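Local coordinates for protein lipolytic enzyme, G-D-S-L family (Bacteroides thetaiotaomicron, PDB 7BR2) that is a gut microbial serine esterase of the GDSL (SGNH) hydrolase family that metabolises the drug diltiazem, at residues 27-32 with 135-140; 44-49 with 299-304; 182-187 with 213-218. One frame throughout, in Å; residues are numbered along the deposited sequence.

From the N terminus, the first half of contact 1 (27-32) is followed closely by that of contact 2 (44-49), on the next helix. Contact 1 closes at 135-140, joining the short helix after strand 21-26 to the end of strand 131-136 of the parallel sheet. Contact 3 then opens and closes within the same hydrolase fold, pairing helices 181-194 and 210-223. Contact 2 closes last, at 299-304, so it crosses contact 1 and encloses contact 3; it ties helix 35-46 to the chain entering the mixed sheet. Contacts 1 and 3 touch through Ser-138 and Met-184, and contacts 2 and 3 through Glu-299 and Tyr-218.

Contact 1: 27-32 with 135-140; sequences NSITDG and TGTSPY
The hydroxyl of Thr-137 donates to the carbonyl oxygen of Ser-138, OG1 to O 2.9 Å, lying in the carbonyl plane on a lone pair, a bond within the loop that meets Ile-29. The loop leaves strand 131-136 of the parallel sheet in the SGNH hydrolase fold. Facing it is the short helix 28-32 that follows strand 21-26 and begins with Ser-28, which probably corresponds to the nucleophilic serine of the GDSL motif. Ser-28 OG is hydrogen-bonded to His-207 NE2, consistent with a Ser-His-Asp triad completed by Asp-204.

No hydrogen bond spans the two segments; Ile-29 makes the contact with its methyl groups. Its CD1 lies 3.7 Å from Ser-138 OG, and its CG2 lies 3.9 Å from the same Ser-138 OG, so both branches of the isoleucine reach one hydroxyl oxygen. The serine sets OG between its own backbone N and carbonyl carbon (chi1 52°), which turns the oxygen to the helix. Thr-137 adds a looser touch, its OG1 being 4.2 Å from Ile-29 CD1. Ile-29 also packs on His-213 and Met-216 of helix 210-223, and Met-216 touches Ser-138 as well, so the same helix covers both partners.

The helix start is fixed from within. Asn-27 sits at the N-cap and its OD1 accepts from Ile-29 N at 3.1 Å, with an N-H...O angle of 146° and the donor tilted from the side-chain carbonyl plane. Further along, Asp-31 makes a salt bridge with Arg-364 through OD1, and its OD2 accepts from Gly-60 N. Within the helix, Asp-31 N donates to Asn-27 O at 2.7 Å.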
# COMPACT_ATOMS: atom_id res chain seq x y z
N ASN A 27 -10.43 8.39 2.57
CA ASN A 27 -11.35 8.21 3.69
C ASN A 27 -10.87 7.10 4.62
O ASN A 27 -9.66 6.96 4.84
CB ASN A 27 -12.78 7.92 3.19
CG ASN A 27 -12.86 6.75 2.21
OD1 ASN A 27 -11.99 5.86 2.20
ND2 ASN A 27 -13.92 6.74 1.40
N SER A 28 -11.80 6.33 5.19
CA SER A 28 -11.38 5.33 6.18
C SER A 28 -10.54 4.24 5.55
O SER A 28 -9.70 3.65 6.23
CB SER A 28 -12.57 4.70 6.90
OG SER A 28 -13.58 4.31 5.99
N ILE A 29 -10.77 3.94 4.27
CA ILE A 29 -9.94 2.92 3.63
C ILE A 29 -8.48 3.35 3.64
O ILE A 29 -7.58 2.55 3.96
CB ILE A 29 -10.47 2.66 2.20
CG1 ILE A 29 -11.89 2.08 2.30
CG2 ILE A 29 -9.51 1.75 1.45
CD1 ILE A 29 -12.73 2.26 1.05
N THR A 30 -8.23 4.63 3.38
CA THR A 30 -6.89 5.21 3.49
C THR A 30 -6.48 5.37 4.95
O THR A 30 -5.38 4.98 5.35
CB THR A 30 -6.87 6.56 2.79
OG1 THR A 30 -7.21 6.39 1.41
CG2 THR A 30 -5.52 7.24 2.94
N ASP A 31 -7.36 5.97 5.76
CA ASP A 31 -7.04 6.29 7.15
C ASP A 31 -6.59 5.06 7.92
O ASP A 31 -5.47 5.03 8.47
CB ASP A 31 -8.28 6.94 7.79
CG ASP A 31 -8.04 7.40 9.23
OD1 ASP A 31 -6.91 7.28 9.75
OD2 ASP A 31 -9.00 7.96 9.81
N GLY A 32 -7.42 4.02 7.95
CA GLY A 32 -7.11 2.84 8.72
C GLY A 32 -6.42 1.74 7.95
O GLY A 32 -6.15 0.68 8.54
N THR A 135 -7.09 8.70 -8.15
CA THR A 135 -7.05 7.26 -7.93
C THR A 135 -8.45 6.81 -7.56
O THR A 135 -8.94 7.10 -6.47
CB THR A 135 -6.05 6.85 -6.84
OG1 THR A 135 -6.57 7.22 -5.55
CG2 THR A 135 -4.75 7.54 -7.03
N GLY A 136 -9.10 6.08 -8.48
CA GLY A 136 -10.46 5.64 -8.27
C GLY A 136 -10.54 4.69 -7.10
O GLY A 136 -9.77 3.73 -7.04
N THR A 137 -11.42 4.97 -6.14
CA THR A 137 -11.47 4.18 -4.91
C THR A 137 -11.72 2.70 -5.19
O THR A 137 -12.34 2.31 -6.19
CB THR A 137 -12.56 4.69 -3.98
OG1 THR A 137 -12.67 3.80 -2.86
CG2 THR A 137 -13.90 4.76 -4.69
N SER A 138 -11.23 1.86 -4.27
CA SER A 138 -11.61 0.47 -4.22
C SER A 138 -13.14 0.35 -4.12
O SER A 138 -13.81 1.27 -3.66
CB SER A 138 -10.92 -0.21 -3.03
OG SER A 138 -11.13 0.50 -1.83
N PRO A 139 -13.70 -0.78 -4.53
CA PRO A 139 -15.16 -0.85 -4.72
C PRO A 139 -15.93 -1.32 -3.50
O PRO A 139 -15.38 -1.90 -2.56
CB PRO A 139 -15.29 -1.88 -5.85
CG PRO A 139 -14.17 -2.86 -5.54
CD PRO A 139 -13.04 -2.04 -4.94
N TYR A 140 -17.23 -1.04 -3.52
CA TYR A 140 -18.17 -1.71 -2.64
C TYR A 140 -18.55 -3.05 -3.26
O TYR A 140 -19.08 -3.09 -4.38
CB TYR A 140 -19.42 -0.86 -2.41
CG TYR A 140 -20.45 -1.52 -1.52
CD1 TYR A 140 -20.31 -1.53 -0.14
CD2 TYR A 140 -21.55 -2.16 -2.07
CE1 TYR A 140 -21.25 -2.14 0.67
CE2 TYR A 140 -22.51 -2.78 -1.26
CZ TYR A 140 -22.35 -2.77 0.11
OH TYR A 140 -23.29 -3.38 0.91

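Contact 2: 44-49 with 299-304; sequences MTRFPN and EMNTEL
Arg-46 lays the end of its guanidinium against the backbone carbonyl of Met-300, and both terminal nitrogens donate to that one oxygen. NH2 makes the shorter and straighter bond, 2.9 Å to Met-300 O with an N-H...O angle of 153°, arriving nearly in line with the C=O bond. NH1 is 3.2 Å from Met-300 O and approaches at a slant, tilted from the carbonyl plane. The oxygen lies close to the guanidinium plane, at its edge, and the two bonds aim the head end-on at this single acceptor.

The chain reaches this place by a bent route: CG stands anti to the backbone N (chi1 -163°), and bends at chi2 and chi3 then swing the head across to the other segment. Along the way CG lies over one face of the Phe-47 ring, offset toward its rim, and the side chain also touches Val-231. Arg-46 is the last helical residue of helix 35-46, within the SGNH (GDSL) hydrolase fold, whereas Met-300 and Asn-301 lie where the chain passes from helix 296-300 to strand 303-308 of the mixed sheet, so the arginine joins the two in a buried contact. A leucine here has neither donor, and would probably leave the Met-300 carbonyl without its two N-H partners and a gap where the head had been.

Asn-301 passes the arginine at a slant and is not bonded to it. Its amide plane is nearly parallel to the guanidinium, but OD1 stays 4.1 Å from Arg-46 NH2 and accepts instead from Tyr-272 N. The Met-300 side chain turns the other way, to Tyr-218, Leu-221 and Lys-222 of helix 210-223.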
# COMPACT_ATOMS: atom_id res chain seq x y z
N MET A 44 11.02 1.10 -0.45
CA MET A 44 12.11 1.00 0.51
C MET A 44 12.99 -0.20 0.20
O MET A 44 14.20 -0.17 0.45
CB MET A 44 11.59 0.85 1.95
CG MET A 44 10.74 1.99 2.53
SD MET A 44 9.79 1.42 3.96
CE MET A 44 9.35 2.98 4.75
N THR A 45 12.40 -1.28 -0.32
CA THR A 45 13.20 -2.48 -0.56
C THR A 45 13.71 -2.58 -1.99
O THR A 45 14.80 -3.12 -2.20
CB THR A 45 12.40 -3.72 -0.18
OG1 THR A 45 11.14 -3.69 -0.87
CG2 THR A 45 12.15 -3.71 1.30
N ARG A 46 12.93 -2.15 -2.98
CA ARG A 46 13.32 -2.19 -4.39
C ARG A 46 14.26 -1.04 -4.79
O ARG A 46 15.12 -1.21 -5.67
CB ARG A 46 12.09 -2.21 -5.28
CG ARG A 46 12.35 -2.66 -6.72
CD ARG A 46 12.82 -4.11 -6.80
NE ARG A 46 12.03 -4.91 -5.89
CZ ARG A 46 10.94 -5.58 -6.25
NH1 ARG A 46 10.50 -5.50 -7.49
NH2 ARG A 46 10.26 -6.28 -5.35
N PHE A 47 14.09 0.16 -4.22
CA PHE A 47 14.94 1.31 -4.55
C PHE A 47 15.57 1.83 -3.26
O PHE A 47 15.31 2.97 -2.85
CB PHE A 47 14.14 2.39 -5.27
CG PHE A 47 13.41 1.88 -6.46
CD1 PHE A 47 14.10 1.43 -7.59
CD2 PHE A 47 12.04 1.79 -6.45
CE1 PHE A 47 13.42 0.93 -8.68
CE2 PHE A 47 11.35 1.29 -7.54
CZ PHE A 47 12.04 0.86 -8.66
N PRO A 48 16.45 1.04 -2.62
CA PRO A 48 16.93 1.40 -1.27
C PRO A 48 17.76 2.67 -1.22
O PRO A 48 17.88 3.28 -0.14
CB PRO A 48 17.77 0.19 -0.87
CG PRO A 48 18.26 -0.39 -2.20
CD PRO A 48 17.08 -0.19 -3.14
N ASN A 49 18.33 3.11 -2.34
CA ASN A 49 19.13 4.32 -2.38
C ASN A 49 18.33 5.51 -2.89
O ASN A 49 18.92 6.56 -3.17
CB ASN A 49 20.37 4.13 -3.24
CG ASN A 49 21.21 2.93 -2.81
OD1 ASN A 49 21.76 2.91 -1.71
ND2 ASN A 49 21.33 1.95 -3.70
N GLU A 299 4.92 -11.13 -10.96
CA GLU A 299 5.09 -9.84 -11.61
C GLU A 299 5.99 -8.88 -10.83
O GLU A 299 6.65 -8.03 -11.45
CB GLU A 299 3.73 -9.17 -11.85
CG GLU A 299 2.90 -9.91 -12.87
CD GLU A 299 1.58 -9.25 -13.19
OE1 GLU A 299 1.41 -8.06 -12.88
OE2 GLU A 299 0.69 -9.94 -13.75
N MET A 300 6.06 -9.01 -9.51
CA MET A 300 6.75 -8.01 -8.69
C MET A 300 7.64 -8.56 -7.60
O MET A 300 8.31 -7.77 -6.94
CB MET A 300 5.74 -7.05 -8.04
CG MET A 300 5.07 -6.13 -9.02
SD MET A 300 3.97 -4.96 -8.20
CE MET A 300 3.17 -4.26 -9.65
N ASN A 301 7.66 -9.86 -7.35
CA ASN A 301 8.51 -10.40 -6.31
C ASN A 301 9.25 -11.63 -6.80
O ASN A 301 9.21 -12.70 -6.19
CB ASN A 301 7.72 -10.71 -5.04
CG ASN A 301 8.58 -10.58 -3.80
OD1 ASN A 301 9.68 -10.04 -3.86
ND2 ASN A 301 8.09 -11.10 -2.68
N THR A 302 9.96 -11.49 -7.92
CA THR A 302 10.76 -12.57 -8.50
C THR A 302 12.25 -12.24 -8.38
O THR A 302 12.77 -11.36 -9.08
CB THR A 302 10.37 -12.81 -9.95
OG1 THR A 302 9.04 -13.33 -10.00
CG2 THR A 302 11.31 -13.82 -10.60
N GLU A 303 12.94 -12.97 -7.50
CA GLU A 303 14.39 -12.93 -7.34
C GLU A 303 14.91 -14.27 -7.84
O GLU A 303 15.12 -15.22 -7.06
CB GLU A 303 14.78 -12.65 -5.87
CG GLU A 303 16.26 -12.46 -5.63
CD GLU A 303 16.64 -12.35 -4.15
OE1 GLU A 303 15.77 -12.57 -3.27
OE2 GLU A 303 17.81 -12.04 -3.87
N LEU A 304 15.13 -14.37 -9.15
CA LEU A 304 15.27 -15.67 -9.80
C LEU A 304 16.71 -16.16 -9.75
O LEU A 304 17.63 -15.45 -10.17
CB LEU A 304 14.77 -15.60 -11.24
CG LEU A 304 14.50 -16.99 -11.84
CD1 LEU A 304 13.28 -17.67 -11.21
CD2 LEU A 304 14.35 -16.90 -13.36

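Contact 3: 182-187 with 213-218; sequences APMVAI and HMVMAY
Met-184 and Met-216 meet where helix 181-194 packs on helix 210-223, two helices of the alpha/beta SGNH hydrolase fold. The N-to-C directions of the two short segments make an angle of 130°, so they cross steeply, with their axes 11.1 Å apart, a spacing that leaves the long side chains to fill the interface.

The tight part is the methionine pair. The thioether of Met-184 comes against the side of its partner, SD lying 3.6 Å from Met-216 CG, while its terminal methyl CE is 3.9 Å from that same Met-216 CG. The two chains pass at a slant. The Met-184 chain is extended through chi2 and then bent at chi3 (82°), which folds CE round beside the Met-216 methylene. Met-216 is buried, and it also packs on Ile-29 and Tyr-35.

One turn further along helix 181-194 the packing is thinner. Ile-187, partly exposed, reaches toward Val-215 tip to tip, CD1 to CG1 3.9 Å, a touch between two methyl groups alone. The same Val-215 CG1 also lies 4.4 Å from Met-184 CG, so this valine bridges the two ends of the contact. Ala-182 and Ala-186 are exposed to solvent and take no part in the contact.

Within the second helix, the Tyr-218 ring has Val-215 O at its edge, and its hydroxyl is hydrogen-bonded to Glu-299 OE1. On the buried side, Met-184 SD also comes within 3.5 Å of Ser-138 CB.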
# COMPACT_ATOMS: atom_id res chain seq x y z
N ALA A 182 -12.47 -1.05 -10.98
CA ALA A 182 -12.63 -2.09 -11.99
C ALA A 182 -11.75 -3.30 -11.74
O ALA A 182 -12.29 -4.42 -11.68
CB ALA A 182 -12.38 -1.50 -13.39
N PRO A 183 -10.43 -3.18 -11.57
CA PRO A 183 -9.63 -4.40 -11.37
C PRO A 183 -10.01 -5.16 -10.12
O PRO A 183 -9.98 -6.40 -10.10
CB PRO A 183 -8.19 -3.88 -11.29
CG PRO A 183 -8.23 -2.47 -11.75
CD PRO A 183 -9.60 -1.96 -11.53
N MET A 184 -10.41 -4.47 -9.06
CA MET A 184 -10.75 -5.17 -7.84
C MET A 184 -12.10 -5.86 -7.96
O MET A 184 -12.30 -6.94 -7.41
CB MET A 184 -10.72 -4.21 -6.65
CG MET A 184 -9.30 -3.87 -6.20
SD MET A 184 -9.29 -2.69 -4.84
CE MET A 184 -9.60 -3.82 -3.46
N VAL A 185 -13.05 -5.24 -8.66
CA VAL A 185 -14.31 -5.93 -8.97
C VAL A 185 -14.02 -7.19 -9.77
O VAL A 185 -14.57 -8.26 -9.48
CB VAL A 185 -15.26 -4.99 -9.73
CG1 VAL A 185 -16.46 -5.78 -10.24
CG2 VAL A 185 -15.74 -3.88 -8.83
N ALA A 186 -13.11 -7.09 -10.74
CA ALA A 186 -12.77 -8.25 -11.57
C ALA A 186 -12.18 -9.37 -10.72
O ALA A 186 -12.58 -10.55 -10.86
CB ALA A 186 -11.80 -7.84 -12.68
N ILE A 187 -11.24 -9.04 -9.84
CA ILE A 187 -10.66 -10.05 -8.96
C ILE A 187 -11.73 -10.63 -8.05
O ILE A 187 -11.72 -11.83 -7.74
CB ILE A 187 -9.50 -9.46 -8.14
CG1 ILE A 187 -8.35 -9.05 -9.05
CG2 ILE A 187 -9.03 -10.46 -7.08
CD1 ILE A 187 -7.50 -7.92 -8.48
N HIS A 213 -5.59 -4.46 0.84
CA HIS A 213 -4.66 -3.34 0.76
C HIS A 213 -3.39 -3.72 0.03
O HIS A 213 -2.82 -2.90 -0.69
CB HIS A 213 -4.37 -2.81 2.17
CG HIS A 213 -5.45 -1.92 2.69
ND1 HIS A 213 -5.55 -0.59 2.34
CD2 HIS A 213 -6.53 -2.19 3.45
CE1 HIS A 213 -6.63 -0.07 2.89
NE2 HIS A 213 -7.24 -1.02 3.58
N MET A 214 -2.96 -4.98 0.14
CA MET A 214 -1.79 -5.39 -0.62
C MET A 214 -2.12 -5.50 -2.10
O MET A 214 -1.29 -5.16 -2.95
CB MET A 214 -1.24 -6.71 -0.08
CG MET A 214 0.14 -7.06 -0.60
SD MET A 214 1.34 -5.71 -0.51
CE MET A 214 1.98 -5.72 -2.18
N VAL A 215 -3.34 -5.92 -2.44
CA VAL A 215 -3.76 -5.90 -3.84
C VAL A 215 -3.82 -4.47 -4.35
O VAL A 215 -3.42 -4.19 -5.49
CB VAL A 215 -5.12 -6.62 -4.01
CG1 VAL A 215 -5.73 -6.30 -5.35
CG2 VAL A 215 -4.92 -8.13 -3.88
N MET A 216 -4.30 -3.55 -3.52
CA MET A 216 -4.33 -2.15 -3.92
C MET A 216 -2.93 -1.62 -4.17
O MET A 216 -2.68 -0.89 -5.14
CB MET A 216 -5.04 -1.32 -2.85
CG MET A 216 -6.53 -1.55 -2.81
SD MET A 216 -7.33 -0.85 -1.34
CE MET A 216 -7.40 0.89 -1.79
N ALA A 217 -1.99 -1.98 -3.28
CA ALA A 217 -0.61 -1.58 -3.48
C ALA A 217 -0.07 -2.17 -4.77
O ALA A 217 0.60 -1.48 -5.55
CB ALA A 217 0.23 -2.01 -2.28
N TYR A 218 -0.35 -3.45 -5.00
CA TYR A 218 0.06 -4.14 -6.22
C TYR A 218 -0.43 -3.38 -7.45
O TYR A 218 0.34 -3.10 -8.37
CB TYR A 218 -0.50 -5.56 -6.20
CG TYR A 218 -0.62 -6.18 -7.58
CD1 TYR A 218 0.50 -6.69 -8.23
CD2 TYR A 218 -1.84 -6.20 -8.25
CE1 TYR A 218 0.40 -7.23 -9.49
CE2 TYR A 218 -1.95 -6.73 -9.51
CZ TYR A 218 -0.83 -7.25 -10.13
OH TYR A 218 -0.94 -7.78 -11.39